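PDB 3E38: two-domain protein containing predicted PHP-like metal-dependent phosphoesterase from Bacteroides vulgatus ATCC 8482, which binds zinc ions in a PHP-like domain and is probably a metal-dependent phosphoesterase, perhaps a nuclease, with an Ig-like domain at its C-terminal end. Local coordinates for residues E7-P11 against V277-V281; V40-Y44 against Q80-I86; I179-L183 against I330-D334. Residue numbers count along the deposited sequence, not the author numbering.

Contact 1: residues E7-P11 against V277-V281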
# COMPACT_ATOMS: atom_id res chain seq x y z
N GLU B 7 14.12 -10.21 0.07
CA GLU B 7 14.28 -11.61 0.42
C GLU B 7 12.99 -12.21 0.90
O GLU B 7 12.20 -11.57 1.54
CB GLU B 7 15.33 -11.78 1.51
CG GLU B 7 16.75 -11.37 1.09
CD GLU B 7 17.39 -12.27 0.02
OE1 GLU B 7 16.94 -13.41 -0.26
OE2 GLU B 7 18.40 -11.80 -0.52
N ILE B 8 12.82 -13.49 0.61
CA ILE B 8 11.69 -14.27 1.09
C ILE B 8 12.16 -14.99 2.36
O ILE B 8 12.95 -15.94 2.30
CB ILE B 8 11.20 -15.30 0.06
CG1 ILE B 8 10.79 -14.59 -1.25
CG2 ILE B 8 10.05 -16.14 0.65
CD1 ILE B 8 10.55 -15.51 -2.44
N GLN B 9 11.67 -14.50 3.50
CA GLN B 9 12.06 -15.02 4.82
C GLN B 9 11.29 -16.23 5.27
O GLN B 9 10.22 -16.14 5.84
CB GLN B 9 11.91 -13.92 5.85
CG GLN B 9 12.86 -12.75 5.57
CD GLN B 9 12.73 -11.71 6.65
OE1 GLN B 9 12.97 -11.99 7.82
NE2 GLN B 9 12.29 -10.53 6.28
N VAL B 10 11.88 -17.37 4.95
CA VAL B 10 11.34 -18.68 5.34
C VAL B 10 12.53 -19.49 5.87
O VAL B 10 13.68 -19.15 5.59
CB VAL B 10 10.63 -19.43 4.19
CG1 VAL B 10 9.30 -18.74 3.85
CG2 VAL B 10 11.54 -19.55 2.98
N PRO B 11 12.26 -20.53 6.64
CA PRO B 11 13.38 -21.27 7.14
C PRO B 11 13.90 -22.37 6.24
O PRO B 11 13.33 -22.68 5.17
CB PRO B 11 12.84 -21.91 8.43
CG PRO B 11 11.32 -21.92 8.29
CD PRO B 11 10.96 -21.11 7.06
N VAL B 277 8.11 -16.56 12.71
CA VAL B 277 9.39 -15.96 12.34
C VAL B 277 9.52 -15.92 10.80
O VAL B 277 10.61 -15.73 10.25
CB VAL B 277 10.58 -16.74 13.02
CG1 VAL B 277 10.44 -16.72 14.55
CG2 VAL B 277 10.65 -18.14 12.54
N THR B 278 8.39 -16.10 10.14
CA THR B 278 8.37 -16.12 8.66
C THR B 278 7.53 -15.03 8.04
O THR B 278 6.97 -14.18 8.71
CB THR B 278 7.86 -17.46 8.11
OG1 THR B 278 6.45 -17.55 8.26
CG2 THR B 278 8.50 -18.64 8.87
N ASP B 279 7.54 -15.05 6.72
CA ASP B 279 6.78 -14.14 5.86
C ASP B 279 5.42 -14.78 5.54
O ASP B 279 4.57 -14.21 4.85
CB ASP B 279 7.50 -13.86 4.52
CG ASP B 279 8.58 -12.82 4.62
OD1 ASP B 279 8.62 -12.09 5.64
OD2 ASP B 279 9.36 -12.71 3.64
N LEU B 280 5.24 -15.98 6.08
CA LEU B 280 4.05 -16.76 5.84
C LEU B 280 3.07 -16.69 6.98
O LEU B 280 3.39 -16.98 8.13
CB LEU B 280 4.40 -18.25 5.68
CG LEU B 280 5.50 -18.79 4.76
CD1 LEU B 280 5.33 -20.34 4.57
CD2 LEU B 280 5.46 -18.11 3.47
N VAL B 281 1.84 -16.39 6.62
CA VAL B 281 0.77 -16.37 7.57
C VAL B 281 0.46 -17.83 7.84
O VAL B 281 0.55 -18.67 6.95
CB VAL B 281 -0.49 -15.70 7.08
CG1 VAL B 281 -1.16 -16.59 6.04
CG2 VAL B 281 -1.43 -15.45 8.28
O HOH W 1 10.85 -10.25 3.86
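Two loops meet here and hydrogen-bond through a single residue on each side, Q9 and D279, in a closed two-way exchange. Q9 N donates to the carboxylate at D279 OD2 (2.9 Å), and D279 N returns a bond to Q9 O (3.0 Å), so both polar backbone groups of Q9 are taken up by one aspartate. H304 holds D279 OD1. An ordered water extends the network, donating hydrogen bonds to E7 O (3.0 Å) and D279 OD2 (2.9 Å) and accepting one from Q9 NE2 (2.8 Å). T278 OG1 accepts from L280 N at 2.9 Å, an ST turn, and is also bonded to N276; T278 CA sits 3.4 Å from Q9 O in a CA-H...O contact. Beyond the polar part, toward P11, the contact is apolar, with V10 CG1 3.9 Å from L280 CD2 and P11 CD 3.9 Å from T278 CG2. This is interdomain packing away from the zinc sites: the lead-in to strand 17-22 of the PHP-like part lies on the Ig-like loop joining strands 269-276 and 282-286, which belong to different antiparallel sheets. V10 packs on strands 17-22 and 213-218 and, like P11, on F253 of helix 247-257.

Contact 2: residues V40-Y44 against Q80-I86; sequences VDEAY and QAEKLGI
Build 40-44 as alpha-helix within helix 36-45, and 80-83 as the last turn of helix 72-83, with V40 opposite A81 (CA to CA 6.0 Å) and Y44 opposite L84 (6.6 Å). Q80, chi1 t and chi2 p, reaches D41: Q80 NE2 donates to D41 OD1 at 3.2 Å, while Q80 CG lies 3.5 Å from V40 CG1. A81 brings its CA within 3.6 Å of the same V40 CG1, V40 being t. L84, the first residue to leave helical phi/psi (-102/7), is m,t; its CD2 lies over one face of the Y44 ring (chi1 t, chi2 66°), 4.2 Å from the centroid, a CH-pi contact, and its CD1 is 4.1 Å from V40 CG1. G85 takes positive phi (65/24) as C-prime of a Schellman motif, with I86 N to A81 O at 2.8 Å and G85 N to E82 O at 3.1 Å. I86, extended and m,m, points back at helix 36-45: its CD1, at the Y44 ring edge, is 3.9 Å from Y44 CA. Y44 OH is hydrogen-bonded to R306 of the second subunit, on which L84 also packs. Helix 36-45 thus fits the Schellman-capped end of helix 72-83 by side-chain shape, Q80-D41 being the only directional polar link between the segments.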
# COMPACT_ATOMS: atom_id res chain seq x y z
N VAL B 40 14.48 -11.84 -15.34
CA VAL B 40 15.64 -12.02 -14.50
C VAL B 40 15.59 -10.92 -13.45
O VAL B 40 15.87 -11.17 -12.30
CB VAL B 40 17.03 -12.01 -15.27
CG1 VAL B 40 18.20 -12.06 -14.27
CG2 VAL B 40 17.12 -13.17 -16.31
N ASP B 41 15.25 -9.72 -13.89
CA ASP B 41 15.07 -8.59 -12.97
C ASP B 41 14.00 -8.87 -11.93
O ASP B 41 14.15 -8.52 -10.76
CB ASP B 41 14.62 -7.35 -13.70
CG ASP B 41 15.67 -6.82 -14.64
OD1 ASP B 41 16.85 -7.02 -14.30
OD2 ASP B 41 15.30 -6.26 -15.69
N GLU B 42 12.91 -9.46 -12.38
CA GLU B 42 11.77 -9.74 -11.51
C GLU B 42 12.11 -10.77 -10.46
O GLU B 42 11.76 -10.60 -9.30
CB GLU B 42 10.59 -10.25 -12.31
CG GLU B 42 9.99 -9.18 -13.26
CD GLU B 42 8.91 -9.77 -14.18
OE1 GLU B 42 8.92 -11.01 -14.43
OE2 GLU B 42 8.09 -8.98 -14.68
N ALA B 43 12.81 -11.81 -10.87
CA ALA B 43 13.20 -12.93 -9.97
C ALA B 43 14.09 -12.40 -8.88
O ALA B 43 13.90 -12.65 -7.70
CB ALA B 43 13.89 -14.08 -10.73
N TYR B 44 15.06 -11.61 -9.30
CA TYR B 44 15.97 -10.98 -8.36
C TYR B 44 15.18 -10.20 -7.32
O TYR B 44 15.28 -10.38 -6.10
CB TYR B 44 16.92 -10.01 -9.09
CG TYR B 44 17.89 -9.38 -8.17
CD1 TYR B 44 18.86 -10.15 -7.54
CD2 TYR B 44 17.84 -8.02 -7.87
CE1 TYR B 44 19.76 -9.59 -6.67
CE2 TYR B 44 18.76 -7.44 -7.00
CZ TYR B 44 19.72 -8.25 -6.41
OH TYR B 44 20.65 -7.75 -5.55
N GLN B 80 22.70 -11.53 -17.44
CA GLN B 80 21.97 -10.85 -16.41
C GLN B 80 21.82 -11.77 -15.22
O GLN B 80 21.96 -11.35 -14.08
CB GLN B 80 20.57 -10.40 -16.88
CG GLN B 80 19.85 -9.42 -15.93
CD GLN B 80 20.58 -8.06 -15.86
OE1 GLN B 80 21.72 -7.92 -16.31
NE2 GLN B 80 19.91 -7.05 -15.31
N ALA B 81 21.53 -13.03 -15.51
CA ALA B 81 21.27 -13.99 -14.47
C ALA B 81 22.53 -14.16 -13.64
O ALA B 81 22.50 -14.30 -12.42
CB ALA B 81 20.79 -15.33 -15.05
N GLU B 82 23.65 -14.09 -14.32
CA GLU B 82 24.94 -14.29 -13.67
C GLU B 82 25.21 -13.10 -12.79
O GLU B 82 25.55 -13.24 -11.62
CB GLU B 82 26.07 -14.44 -14.71
CG GLU B 82 27.50 -14.47 -14.14
CD GLU B 82 28.56 -14.56 -15.23
N LYS B 83 25.03 -11.92 -13.36
CA LYS B 83 25.32 -10.69 -12.62
C LYS B 83 24.45 -10.64 -11.37
O LYS B 83 24.90 -10.21 -10.36
CB LYS B 83 25.06 -9.39 -13.41
CG LYS B 83 25.89 -9.19 -14.68
N LEU B 84 23.24 -11.16 -11.43
CA LEU B 84 22.28 -10.97 -10.32
C LEU B 84 22.16 -12.18 -9.46
O LEU B 84 21.29 -12.26 -8.56
CB LEU B 84 20.89 -10.59 -10.84
CG LEU B 84 20.82 -9.21 -11.52
CD1 LEU B 84 19.39 -8.94 -11.93
CD2 LEU B 84 21.32 -8.12 -10.63
N GLY B 85 23.02 -13.13 -9.75
CA GLY B 85 23.09 -14.35 -8.96
C GLY B 85 21.89 -15.24 -9.02
O GLY B 85 21.64 -16.01 -8.10
N ILE B 86 21.12 -15.12 -10.09
CA ILE B 86 19.96 -16.00 -10.35
C ILE B 86 20.41 -17.19 -11.18
O ILE B 86 21.15 -17.03 -12.17
CB ILE B 86 18.78 -15.28 -11.09
CG1 ILE B 86 18.40 -13.98 -10.36
CG2 ILE B 86 17.55 -16.20 -11.30
CD1 ILE B 86 18.16 -14.11 -8.86

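Contact 3: residues I179-L183 against I330-D334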
# COMPACT_ATOMS: atom_id res chain seq x y z
N ILE B 179 -2.57 -32.97 -6.36
CA ILE B 179 -1.91 -33.29 -5.10
C ILE B 179 -2.02 -34.80 -4.90
O ILE B 179 -1.04 -35.49 -4.67
CB ILE B 179 -2.48 -32.49 -3.87
CG1 ILE B 179 -2.23 -30.99 -4.05
CG2 ILE B 179 -1.85 -32.95 -2.57
CD1 ILE B 179 -3.05 -30.11 -3.14
N GLN B 180 -3.23 -35.30 -5.08
CA GLN B 180 -3.50 -36.72 -4.84
C GLN B 180 -2.75 -37.57 -5.85
O GLN B 180 -2.36 -38.71 -5.58
CB GLN B 180 -5.01 -37.00 -4.90
CG GLN B 180 -5.39 -38.37 -4.42
CD GLN B 180 -4.91 -38.62 -3.00
OE1 GLN B 180 -5.11 -37.80 -2.11
NE2 GLN B 180 -4.27 -39.77 -2.79
N TRP B 181 -2.56 -37.01 -7.03
CA TRP B 181 -1.86 -37.72 -8.12
C TRP B 181 -0.41 -37.88 -7.75
O TRP B 181 0.16 -38.96 -7.86
CB TRP B 181 -1.98 -37.00 -9.46
CG TRP B 181 -3.33 -37.14 -10.02
CD1 TRP B 181 -4.18 -38.19 -9.79
CD2 TRP B 181 -3.99 -36.31 -10.99
NE1 TRP B 181 -5.35 -38.02 -10.49
CE2 TRP B 181 -5.24 -36.89 -11.25
CE3 TRP B 181 -3.63 -35.17 -11.67
CZ2 TRP B 181 -6.14 -36.33 -12.13
CZ3 TRP B 181 -4.52 -34.63 -12.55
CH2 TRP B 181 -5.76 -35.19 -12.78
N CYS B 182 0.17 -36.79 -7.30
CA CYS B 182 1.58 -36.81 -6.90
C CYS B 182 1.79 -37.73 -5.71
O CYS B 182 2.80 -38.45 -5.63
CB CYS B 182 2.08 -35.42 -6.56
SG CYS B 182 2.09 -34.30 -7.96
N LEU B 183 0.78 -37.78 -4.83
CA LEU B 183 0.87 -38.63 -3.64
C LEU B 183 0.80 -40.10 -4.07
O LEU B 183 1.63 -40.90 -3.66
CB LEU B 183 -0.21 -38.33 -2.57
CG LEU B 183 -0.21 -36.95 -1.91
CD1 LEU B 183 -1.37 -36.89 -0.90
CD2 LEU B 183 1.13 -36.56 -1.24
N ILE B 330 -1.13 -27.59 3.32
CA ILE B 330 -1.86 -28.69 2.67
C ILE B 330 -1.01 -29.91 2.40
O ILE B 330 -0.07 -29.86 1.61
CB ILE B 330 -2.50 -28.23 1.38
CG1 ILE B 330 -3.32 -26.94 1.60
CG2 ILE B 330 -3.35 -29.38 0.82
CD1 ILE B 330 -4.51 -27.08 2.61
N VAL B 331 -1.38 -31.01 3.07
CA VAL B 331 -0.63 -32.26 3.00
C VAL B 331 -1.34 -33.29 2.10
O VAL B 331 -0.76 -34.30 1.65
CB VAL B 331 -0.33 -32.80 4.46
CG1 VAL B 331 0.43 -31.72 5.29
CG2 VAL B 331 -1.61 -33.33 5.21
N ALA B 332 -2.59 -32.99 1.84
CA ALA B 332 -3.47 -33.76 0.96
C ALA B 332 -4.64 -32.85 0.55
O ALA B 332 -4.94 -31.88 1.24
CB ALA B 332 -4.00 -35.05 1.64
N PRO B 333 -5.29 -33.15 -0.57
CA PRO B 333 -6.46 -32.34 -0.86
C PRO B 333 -7.35 -32.19 0.36
O PRO B 333 -7.66 -33.17 1.05
CB PRO B 333 -7.21 -33.17 -1.92
CG PRO B 333 -6.22 -34.02 -2.54
CD PRO B 333 -5.21 -34.33 -1.44
N ASP B 334 -7.74 -30.96 0.64
CA ASP B 334 -8.70 -30.71 1.71
C ASP B 334 -8.24 -31.18 3.06
O ASP B 334 -9.05 -31.34 3.96
CB ASP B 334 -10.05 -31.41 1.41
CG ASP B 334 -10.84 -30.71 0.32
OD1 ASP B 334 -10.80 -29.44 0.25
OD2 ASP B 334 -11.52 -31.41 -0.47
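Apolar contacts dominate. I179 aims its CB at the other segment and touches three residues there: CD1 lies 4.0 Å from I330 CG2, while CG2 is 3.8 Å from P333 CD and 4.0 Å from A332 CA. One helical turn on, L183 repeats the approach with CD1 4.1 Å from A332 CB. That i, i+4 spacing, kept by the 2.9 Å bond from L183 N to I179 O, sets both side chains on the same face of helix 176-185.

The helix belongs to the PHP-like part, whereas 330-334 come from the Ig-like domain, where the short strand 330-332 pairs with strand 335-342. V331 and A332 both face K335 in a classic beta bulge, and the chain turns a corner at V331, whose CA-to-CB bond points away from the helix. The contact is therefore packing between domains, and I330 adds a backbone link between them through its hydrogen bonds to L243 and G245 in the PHP-like part. On the helix side, I179 rests on V168, Y174 and M189; I330 also reaches Y174.

Polar atoms meet apolar ones at two places, both by van der Waals contact. L183 CD1 is 3.7 Å from the carbonyl V331 O, and Q180 OE1 is 3.5 Å from P333 CD. The amide nitrogen, Q180 NE2, is hydrogen-bonded to D184, further along its own helix.

How the contacts relate
Contacts 1 and 3 both join the PHP-like part to the Ig-like domain, contact 1 through loops and contact 3 through helix 176-185 and strand 330-332; their centres are 23 Å apart. Their segments alternate along the chain (7-11, 179-183, 277-281, 330-334), so the domains are tied at two separate places. Contact 2, between helices 36-45 and 72-83, is internal to the PHP-like part and closes before contact 3 opens. Its centre lies 21 Å from that of contact 1 and 32 Å from that of contact 3, across the chain's centre. R5 bridges contacts 1 and 2, with a salt bridge to E7 and a hydrogen bond to Y44 O, while contact 2 also meets R306 in the Ig-like range of the second subunit.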